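Local coordinates for nucleoprotein (Human coronavirus NL63, PDB 5N4K) that probably packages the positive-strand viral RNA genome into a helical ribonucleocapsid, this chain being its N-terminal RNA-binding domain, at residues F31-L36 with Q130-P135; G64-Q69 with V86-L91. All coordinates share one frame; numbering follows the deposited sequence. Where two conformers were deposited one is given.

Overall arrangement
Both interactions lie in the N-terminal RNA-binding domain, their centres about 11 Å apart, and meet at its antiparallel sheet. Interaction 2, residues 64-69 with 86-91, pairs the two long strands of the central hairpin near the middle of the chain. It is nested in sequence inside interaction 1, where residues 31-36, leading into strand 35-37, meet the loop 130-135 from far along the chain. Strand 35-37 is the neighbour of strand 80-90, and the two contacts touch directly: Leu35 O lies 2.9 Å from Val86 N, and Tyr32 OH lies 2.7 Å from Tyr90 OH. The loop before strand 145-147 is thus tied, through residues 31-36, to the hairpin.

Interaction 1: F31-L36 with Q130-P135; sequences FYMPLL and QKPLEP
The Tyr32 ring meets the 130-135 loop mainly along one edge, where Leu133 O lies near the ring plane, 3.7 Å from CD1. Pro135 CA approaches the same ring obliquely, 3.9 Å from Tyr32 CD1, while Phe31 CB of the ring's own segment lies over one face, offset toward the rim. The tyrosine CG stands beside its backbone N, anti to the carbonyl carbon (chi1 -58°), and beyond it CD1 lies near both Leu133 O and Pro135. Its hydroxyl bonds to Tyr90 OH, beyond this contact. The Phe31 ring has a water at its edge, in plane, and, in the modelled conformer of Gln130, OE1 comes loosely and obliquely near CE1; that amide oxygen accepts a hydrogen bond from Lys127 N.

Between the backbones is a single beta bridge, Tyr32 with Leu133. Leu133 N donates to Phe31 O over 2.9 Å in an almost straight bond (176° at the hydrogen), and Met33 N donates to Leu133 O over 2.8 Å. The water at the Phe31 edge also donates to Phe31 O and to Lys131 O, adding a solvent link beside the bridge. Leu133 O receives in addition a CA-H...O contact from Tyr32, 3.2 Å from its CA.

Apolar packing extends the contact past the bridge. In one of its two conformers, Met33 bends at both chi2 (-62°) and chi3 and crosses Pro132 obliquely, with SD 3.5 Å from Pro132 CG. Pro135 CG reaches Met33 O and Leu35 CD2, the latter at 4.1 Å.

The bridge thus fastens the irregular loop between strands 108-112 and 145-147 to the segment entering strand 35-37. Tyr32 also packs on Phe88 of strand 80-90, and Leu35 and Pro135 both reach Val147 of strand 145-147.

Interaction 2: G64-Q69 with V86-L91; sequences GYWNVQ and VHFYYL. With SO4 (sulfate ion), chain F.
Tyr65 N donates to Tyr89 O over 2.8 Å, and Tyr89 N returns an equally short bond to Tyr65 O. This hydrogen-bonded pair belongs to the beta hairpin of strands 63-73 and 80-90 at the centre of the domain's antiparallel sheet. Asn67 and His87 form the next such pair, alternating with the non-hydrogen-bonded pairs Trp66-Phe88 and Val68-Val86.

On the face carrying Trp66 and Phe88, the two side chains cross at about a right angle. Phe88 CB sits over the six-membered ring of Trp66, 3.5 Å from its centroid and 6° off the normal, while the Phe88 ring turns an edge toward the five-membered ring in an edge-to-face pair. Val86 CG2 meets Trp66 CE3 at 3.6 Å, and the indole NE1 bonds outside the pair to Leu51 O. Leu35 and Val111 from the flanking strands also pack on Trp66, placing it in the core.

The opposite face carries Tyr65 and Tyr89, whose rings are near parallel but slid apart. Tyr89 CB lies over the Tyr65 ring, 3.5 Å from CZ. The Tyr65 hydroxyl bonds to Thr93 O and His96 N. Tyr89 OH and Asn67 ND2 share a water, and this tyrosine oxygen also bonds to Pro28 O.

At the far end from Gly64, Gln69 meets a sulfate probably left by the crystallisation liquor, also held by Lys85 and Arg71. Gln69 NE2 donates to it, through O3 at 3.2 Å and weakly through O2. The amide's other end accepts from the histidine ring: His87 NE2 donates to Gln69 OE1 over 3.1 Å, with the oxygen 2° from the imidazole plane.

Interaction 1: F31-L36 with Q130-P135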
ATOM      1  N   PHE A  31      -9.317  -5.781   9.119  1.00 12.89           N
ATOM      2  CA  PHE A  31     -10.376  -6.109  10.079  1.00 11.69           C
ATOM      3  C   PHE A  31     -10.570  -5.015  11.097  1.00 14.65           C
ATOM      4  O   PHE A  31     -11.641  -5.018  11.802  1.00 16.02           O
ATOM      5  CB  PHE A  31     -10.087  -7.399  10.812  1.00 12.65           C
ATOM      6  CG  PHE A  31     -10.248  -8.634   9.993  1.00 12.89           C
ATOM      7  CD1 PHE A  31     -11.502  -9.114   9.735  1.00 14.03           C
ATOM      8  CD2 PHE A  31      -9.195  -9.373   9.494  1.00 14.15           C
ATOM      9  CE1 PHE A  31     -11.724 -10.214   8.955  1.00 15.52           C
ATOM     10  CE2 PHE A  31      -9.398 -10.510   8.707  1.00 14.59           C
ATOM     11  CZ  PHE A  31     -10.702 -10.945   8.417  1.00 15.71           C
ATOM     12  N   TYR A  32      -9.607  -4.128  11.303  1.00 12.38           N
ATOM     13  CA  TYR A  32      -9.607  -3.192  12.392  1.00 11.73           C
ATOM     14  C   TYR A  32      -9.560  -1.745  11.931  1.00 12.63           C
ATOM     15  O   TYR A  32      -9.014  -1.451  10.884  1.00 12.63           O
ATOM     16  CB  TYR A  32      -8.415  -3.437  13.355  1.00 12.20           C
ATOM     17  CG  TYR A  32      -8.426  -4.810  13.896  1.00 13.83           C
ATOM     18  CD1 TYR A  32      -9.285  -5.172  14.960  1.00 13.97           C
ATOM     19  CD2 TYR A  32      -7.633  -5.853  13.340  1.00 12.37           C
ATOM     20  CE1 TYR A  32      -9.402  -6.478  15.410  1.00 14.14           C
ATOM     21  CE2 TYR A  32      -7.735  -7.153  13.751  1.00 12.27           C
ATOM     22  CZ  TYR A  32      -8.614  -7.462  14.772  1.00 12.95           C
ATOM     23  OH  TYR A  32      -8.707  -8.690  15.312  1.00 15.25           O
ATOM     24  N   MET A  33     -10.115  -0.836  12.736  1.00 12.96           N
ATOM     25  CA  MET A  33      -9.835   0.557  12.586  0.70 13.78           C
ATOM     26  C   MET A  33      -8.344   0.832  12.642  1.00 12.81           C
ATOM     27  O   MET A  33      -7.611   0.123  13.346  1.00 13.01           O
ATOM     28  CB  MET A  33     -10.572   1.383  13.692  0.70 14.99           C
ATOM     29  CG  MET A  33     -12.105   1.454  13.443  0.70 16.99           C
ATOM     30  SD  MET A  33     -12.602   2.264  11.938  0.70 22.35           S
ATOM     31  CE  MET A  33     -12.248   3.993  12.331  0.70 23.06           C
ATOM     32  N   PRO A  34      -7.878   1.879  11.975  1.00 12.67           N
ATOM     33  CA  PRO A  34      -6.456   2.262  12.072  1.00 12.96           C
ATOM     34  C   PRO A  34      -6.117   2.896  13.393  1.00 15.14           C
ATOM     35  O   PRO A  34      -6.994   3.353  14.164  1.00 15.48           O
ATOM     36  CB  PRO A  34      -6.272   3.240  10.937  1.00 13.91           C
ATOM     37  CG  PRO A  34      -7.633   3.859  10.748  1.00 14.42           C
ATOM     38  CD  PRO A  34      -8.603   2.805  11.107  1.00 13.69           C
ATOM     39  N   LEU A  35      -4.808   3.010  13.651  1.00 12.28           N
ATOM     40  CA  LEU A  35      -4.279   3.881  14.669  1.00 13.33           C
ATOM     41  C   LEU A  35      -3.718   5.106  13.950  1.00 13.67           C
ATOM     42  O   LEU A  35      -3.281   5.069  12.768  1.00 13.22           O
ATOM     43  CB  LEU A  35      -3.171   3.244  15.483  1.00 14.06           C
ATOM     44  CG  LEU A  35      -3.555   1.906  16.058  1.00 15.72           C
ATOM     45  CD1 LEU A  35      -2.304   1.312  16.782  1.00 16.31           C
ATOM     46  CD2 LEU A  35      -4.742   2.005  16.945  1.00 16.25           C
ATOM     47  N   LEU A  36      -3.629   6.214  14.719  1.00 14.32           N
ATOM     48  CA  LEU A  36      -3.005   7.419  14.284  1.00 14.69           C
ATOM     49  C   LEU A  36      -1.629   7.542  14.992  1.00 13.10           C
ATOM     50  O   LEU A  36      -1.549   7.309  16.189  1.00 14.36           O
ATOM     51  CB  LEU A  36      -3.981   8.573  14.706  1.00 18.25           C
ATOM     52  CG  LEU A  36      -3.696   9.838  14.013  1.00 23.45           C
ATOM     53  CD1 LEU A  36      -4.077   9.792  12.518  1.00 23.59           C
ATOM     54  CD2 LEU A  36      -4.507  10.922  14.761  1.00 25.66           C
ATOM     55  N   GLN A 130     -18.314  -5.331   5.704  1.00 27.38           N
ATOM     56  CA  GLN A 130     -18.275  -5.569   7.186  0.50 25.52           C
ATOM     57  C   GLN A 130     -17.602  -4.349   7.810  1.00 26.32           C
ATOM     58  O   GLN A 130     -16.620  -3.826   7.315  1.00 24.45           O
ATOM     59  CB  GLN A 130     -17.696  -6.961   7.720  0.50 27.24           C
ATOM     60  CG  GLN A 130     -16.771  -7.941   6.913  0.50 27.08           C
ATOM     61  CD  GLN A 130     -16.028  -9.110   7.703  0.50 26.74           C
ATOM     62  OE1 GLN A 130     -15.313  -9.943   7.113  0.50 16.57           O
ATOM     63  NE2 GLN A 130     -16.199  -9.160   9.039  0.50 27.18           N
ATOM     64  N   LYS A 131     -18.113  -3.879   8.920  1.00 25.74           N
ATOM     65  CA  LYS A 131     -17.499  -2.705   9.525  1.00 24.33           C
ATOM     66  C   LYS A 131     -16.175  -3.131  10.277  1.00 21.38           C
ATOM     67  O   LYS A 131     -16.125  -4.195  10.892  1.00 23.12           O
ATOM     68  CB  LYS A 131     -18.456  -2.118  10.560  1.00 29.55           C
ATOM     69  CG  LYS A 131     -18.179  -0.690  10.935  1.00 30.18           C
ATOM     70  N   PRO A 132     -15.150  -2.295  10.157  1.00 20.97           N
ATOM     71  CA  PRO A 132     -13.939  -2.532  10.947  1.00 21.07           C
ATOM     72  C   PRO A 132     -14.178  -2.516  12.455  1.00 23.21           C
ATOM     73  O   PRO A 132     -15.092  -1.844  12.962  1.00 27.92           O
ATOM     74  CB  PRO A 132     -13.005  -1.406  10.494  1.00 22.73           C
ATOM     75  CG  PRO A 132     -13.872  -0.348  10.031  1.00 27.26           C
ATOM     76  CD  PRO A 132     -15.069  -1.019   9.451  1.00 22.63           C
ATOM     77  N   LEU A 133     -13.463  -3.301  13.172  1.00 19.29           N
ATOM     78  CA  LEU A 133     -13.556  -3.294  14.637  1.00 20.11           C
ATOM     79  C   LEU A 133     -12.567  -2.362  15.249  1.00 18.25           C
ATOM     80  O   LEU A 133     -11.468  -2.202  14.803  1.00 15.20           O
ATOM     81  CB  LEU A 133     -13.292  -4.686  15.102  1.00 21.72           C
ATOM     82  CG  LEU A 133     -14.164  -5.844  14.536  1.00 27.75           C
ATOM     83  CD1 LEU A 133     -13.420  -7.131  14.699  1.00 28.94           C
ATOM     84  CD2 LEU A 133     -15.422  -5.946  15.356  1.00 30.09           C
ATOM     85  N   GLU A 134     -12.870  -1.782  16.412  1.00 19.77           N
ATOM     86  CA  GLU A 134     -11.929  -1.043  17.156  1.00 19.47           C
ATOM     87  C   GLU A 134     -10.929  -2.062  17.737  1.00 17.07           C
ATOM     88  O   GLU A 134     -11.271  -3.071  18.394  1.00 18.57           O
ATOM     89  CB  GLU A 134     -12.629  -0.344  18.387  1.00 22.06           C
ATOM     90  CG  GLU A 134     -11.591   0.316  19.297  0.70 26.56           C
ATOM     91  CD  GLU A 134     -12.188   1.309  20.253  0.70 32.54           C
ATOM     92  OE1 GLU A 134     -12.380   0.910  21.422  0.70 34.66           O
ATOM     93  OE2 GLU A 134     -12.420   2.458  19.813  0.70 39.03           O
ATOM     94  N   PRO A 135      -9.606  -1.848  17.498  1.00 14.86           N
ATOM     95  CA  PRO A 135      -8.620  -2.806  18.034  1.00 15.00           C
ATOM     96  C   PRO A 135      -8.365  -2.654  19.509  1.00 15.22           C
ATOM     97  O   PRO A 135      -8.163  -1.526  19.957  1.00 17.35           O
ATOM     98  CB  PRO A 135      -7.409  -2.462  17.209  1.00 15.87           C
ATOM     99  CG  PRO A 135      -7.474  -1.050  16.901  1.00 15.21           C
ATOM    100  CD  PRO A 135      -8.976  -0.787  16.722  1.00 14.43           C
TER
HETATM  101  O   HOH W   1     -13.911  -6.436  10.918  1.00 25.54           O

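Interaction 2: G64-Q69 with V86-L91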
ATOM      1  N   GLY A  64       1.541 -10.333  12.598  1.00  9.45           N
ATOM      2  CA  GLY A  64       1.238  -9.654  11.361  1.00  9.69           C
ATOM      3  C   GLY A  64       2.006  -8.386  11.285  1.00 10.16           C
ATOM      4  O   GLY A  64       3.135  -8.258  11.745  1.00  9.32           O
ATOM      5  N   TYR A  65       1.374  -7.398  10.617  1.00  9.53           N
ATOM      6  CA  TYR A  65       2.041  -6.111  10.400  1.00  9.57           C
ATOM      7  C   TYR A  65       1.066  -4.939  10.419  1.00  8.94           C
ATOM      8  O   TYR A  65      -0.125  -5.122  10.140  1.00 10.06           O
ATOM      9  CB  TYR A  65       2.869  -6.075   9.027  1.00  9.23           C
ATOM     10  CG  TYR A  65       1.988  -6.366   7.811  1.00  9.06           C
ATOM     11  CD1 TYR A  65       1.664  -7.650   7.414  1.00  9.31           C
ATOM     12  CD2 TYR A  65       1.429  -5.317   7.070  1.00  9.17           C
ATOM     13  CE1 TYR A  65       0.859  -7.912   6.288  1.00 10.03           C
ATOM     14  CE2 TYR A  65       0.649  -5.561   5.979  1.00  9.72           C
ATOM     15  CZ  TYR A  65       0.346  -6.831   5.603  1.00  9.32           C
ATOM     16  OH  TYR A  65      -0.526  -7.039   4.555  1.00  9.45           O
ATOM     17  N   TRP A  66       1.637  -3.784  10.729  1.00  9.06           N
ATOM     18  CA  TRP A  66       0.974  -2.472  10.559  1.00  9.11           C
ATOM     19  C   TRP A  66       1.526  -1.822   9.313  1.00 11.34           C
ATOM     20  O   TRP A  66       2.702  -1.710   9.160  1.00 11.95           O
ATOM     21  CB  TRP A  66       1.168  -1.624  11.778  1.00 10.15           C
ATOM     22  CG  TRP A  66       0.503  -2.104  13.008  1.00  9.85           C
ATOM     23  CD1 TRP A  66       1.021  -2.969  13.939  1.00 11.53           C
ATOM     24  CD2 TRP A  66      -0.827  -1.807  13.468  1.00  9.46           C
ATOM     25  NE1 TRP A  66       0.148  -3.195  14.922  1.00 10.91           N
ATOM     26  CE2 TRP A  66      -1.017  -2.515  14.666  1.00 10.50           C
ATOM     27  CE3 TRP A  66      -1.866  -1.062  12.953  1.00 10.16           C
ATOM     28  CZ2 TRP A  66      -2.219  -2.437  15.380  1.00 10.86           C
ATOM     29  CZ3 TRP A  66      -3.085  -0.987  13.649  1.00 11.53           C
ATOM     30  CH2 TRP A  66      -3.241  -1.673  14.820  1.00 10.88           C
ATOM     31  N   ASN A  67       0.635  -1.412   8.430  1.00 10.52           N
ATOM     32  CA  ASN A  67       1.005  -0.793   7.139  1.00 11.01           C
ATOM     33  C   ASN A  67       0.769   0.744   7.256  1.00  9.71           C
ATOM     34  O   ASN A  67      -0.351   1.159   7.562  1.00 11.31           O
ATOM     35  CB  ASN A  67       0.124  -1.357   6.015  1.00 11.98           C
ATOM     36  CG  ASN A  67       0.699  -1.137   4.675  1.00 12.55           C
ATOM     37  OD1 ASN A  67       1.887  -1.240   4.497  1.00 15.74           O
ATOM     38  ND2 ASN A  67      -0.176  -0.851   3.733  1.00 16.37           N
ATOM     39  N   VAL A  68       1.791   1.486   7.032  1.00 11.03           N
ATOM     40  CA  VAL A  68       1.708   2.948   7.107  1.00 12.13           C
ATOM     41  C   VAL A  68       1.042   3.546   5.906  1.00 14.93           C
ATOM     42  O   VAL A  68       1.417   3.218   4.762  1.00 17.06           O
ATOM     43  CB  VAL A  68       3.105   3.509   7.344  1.00 13.39           C
ATOM     44  CG1 VAL A  68       3.134   5.052   7.315  1.00 15.84           C
ATOM     45  CG2 VAL A  68       3.796   3.012   8.579  1.00 14.33           C
ATOM     46  N   GLN A  69       0.122   4.455   6.174  1.00 15.36           N
ATOM     47  CA  GLN A  69      -0.579   5.312   5.179  1.00 17.78           C
ATOM     48  C   GLN A  69      -0.091   6.771   5.432  1.00 17.07           C
ATOM     49  O   GLN A  69      -0.407   7.331   6.488  1.00 18.24           O
ATOM     50  CB  GLN A  69      -2.085   5.187   5.444  1.00 18.82           C
ATOM     51  CG  GLN A  69      -3.035   6.034   4.541  1.00 22.95           C
ATOM     52  CD  GLN A  69      -4.419   6.286   5.049  1.00 26.24           C
ATOM     53  OE1 GLN A  69      -4.958   5.609   5.939  1.00 28.02           O
ATOM     54  NE2 GLN A  69      -5.073   7.278   4.436  1.00 31.11           N
ATOM     55  N   VAL A  86      -1.899   3.899  10.536  1.00 11.87           N
ATOM     56  CA  VAL A  86      -1.428   2.526  10.352  1.00 10.90           C
ATOM     57  C   VAL A  86      -2.597   1.569  10.426  1.00 11.16           C
ATOM     58  O   VAL A  86      -3.476   1.699  11.295  1.00 11.81           O
ATOM     59  CB  VAL A  86      -0.314   2.152  11.372  1.00 11.96           C
ATOM     60  CG1 VAL A  86       0.976   2.882  11.068  1.00 13.36           C
ATOM     61  CG2 VAL A  86      -0.734   2.391  12.831  1.00 11.76           C
ATOM     62  N   HIS A  87      -2.600   0.568   9.549  1.00 10.51           N
ATOM     63  CA  HIS A  87      -3.660  -0.454   9.543  1.00 10.58           C
ATOM     64  C   HIS A  87      -3.045  -1.834   9.743  1.00 10.09           C
ATOM     65  O   HIS A  87      -2.001  -2.145   9.130  1.00 10.86           O
ATOM     66  CB  HIS A  87      -4.393  -0.437   8.188  1.00 11.58           C
ATOM     67  CG  HIS A  87      -5.033   0.856   7.818  1.00 15.39           C
ATOM     68  ND1 HIS A  87      -6.370   1.045   7.962  1.00 19.79           N
ATOM     69  CD2 HIS A  87      -4.514   1.948   7.295  1.00 18.27           C
ATOM     70  CE1 HIS A  87      -6.663   2.277   7.603  1.00 18.23           C
ATOM     71  NE2 HIS A  87      -5.568   2.851   7.171  1.00 19.77           N
ATOM     72  N   PHE A  88      -3.705  -2.667  10.556  1.00  9.83           N
ATOM     73  CA  PHE A  88      -3.128  -3.958  10.904  1.00  9.92           C
ATOM     74  C   PHE A  88      -3.660  -5.037   9.991  1.00  9.41           C
ATOM     75  O   PHE A  88      -4.884  -5.119   9.698  1.00 10.43           O
ATOM     76  CB  PHE A  88      -3.550  -4.341  12.341  1.00 10.89           C
ATOM     77  CG  PHE A  88      -3.108  -5.743  12.679  1.00  9.55           C
ATOM     78  CD1 PHE A  88      -1.801  -5.956  13.082  1.00 10.49           C
ATOM     79  CD2 PHE A  88      -3.952  -6.810  12.552  1.00  9.67           C
ATOM     80  CE1 PHE A  88      -1.334  -7.239  13.329  1.00 10.83           C
ATOM     81  CE2 PHE A  88      -3.506  -8.112  12.785  1.00  9.67           C
ATOM     82  CZ  PHE A  88      -2.202  -8.300  13.154  1.00 11.08           C
ATOM     83  N   TYR A  89      -2.783  -5.948   9.613  1.00  9.65           N
ATOM     84  CA  TYR A  89      -3.121  -7.129   8.850  1.00  9.69           C
ATOM     85  C   TYR A  89      -2.354  -8.313   9.414  1.00 10.30           C
ATOM     86  O   TYR A  89      -1.190  -8.246   9.727  1.00  9.70           O
ATOM     87  CB  TYR A  89      -2.722  -6.938   7.384  1.00 10.74           C
ATOM     88  CG  TYR A  89      -3.402  -5.780   6.719  1.00 11.10           C
ATOM     89  CD1 TYR A  89      -2.831  -4.521   6.738  1.00 12.29           C
ATOM     90  CD2 TYR A  89      -4.609  -5.988   6.048  1.00 11.75           C
ATOM     91  CE1 TYR A  89      -3.489  -3.428   6.116  1.00 12.80           C
ATOM     92  CE2 TYR A  89      -5.223  -4.901   5.474  1.00 13.53           C
ATOM     93  CZ  TYR A  89      -4.662  -3.722   5.549  1.00 14.58           C
ATOM     94  OH  TYR A  89      -5.297  -2.585   4.895  1.00 20.60           O
ATOM     95  N   TYR A  90      -3.039  -9.456   9.502  1.00  9.55           N
ATOM     96  CA  TYR A  90      -2.397 -10.707   9.907  1.00  9.24           C
ATOM     97  C   TYR A  90      -1.372 -11.135   8.880  1.00  9.62           C
ATOM     98  O   TYR A  90      -1.532 -10.910   7.684  1.00  9.26           O
ATOM     99  CB  TYR A  90      -3.500 -11.784  10.123  1.00 10.34           C
ATOM    100  CG  TYR A  90      -4.415 -11.454  11.320  1.00 10.22           C
ATOM    101  CD1 TYR A  90      -4.021 -11.807  12.613  1.00 10.47           C
ATOM    102  CD2 TYR A  90      -5.646 -10.884  11.161  1.00 10.11           C
ATOM    103  CE1 TYR A  90      -4.793 -11.484  13.719  1.00 10.87           C
ATOM    104  CE2 TYR A  90      -6.443 -10.553  12.204  1.00 11.27           C
ATOM    105  CZ  TYR A  90      -5.999 -10.850  13.475  1.00 11.55           C
ATOM    106  OH  TYR A  90      -6.796 -10.505  14.565  1.00 12.69           O
ATOM    107  N   LEU A  91      -0.406 -11.876   9.341  1.00  9.32           N
ATOM    108  CA  LEU A  91       0.635 -12.408   8.472  1.00  9.84           C
ATOM    109  C   LEU A  91       0.006 -13.240   7.349  1.00 10.19           C
ATOM    110  O   LEU A  91      -0.842 -14.072   7.572  1.00 10.42           O
ATOM    111  CB  LEU A  91       1.639 -13.259   9.295  1.00 11.63           C
ATOM    112  CG  LEU A  91       2.836 -13.794   8.511  1.00 10.80           C
ATOM    113  CD1 LEU A  91       3.738 -12.734   7.983  1.00 12.55           C
ATOM    114  CD2 LEU A  91       3.621 -14.657   9.509  1.00 11.56           C
TER
HETATM  115  S   SO4 F 404      -7.822   9.733   5.588  0.60 36.72           S
HETATM  116  O1  SO4 F 404      -7.030  10.977   5.504  0.60 37.14           O
HETATM  117  O2  SO4 F 404      -7.226   8.742   6.498  0.60 36.49           O
HETATM  118  O3  SO4 F 404      -7.655   9.129   4.265  0.60 38.61           O
HETATM  119  O4  SO4 F 404      -9.229   9.920   6.043  0.60 35.76           O
HETATM  120  O   HOH W   2      -3.050  -0.360   4.366  1.00 17.84           O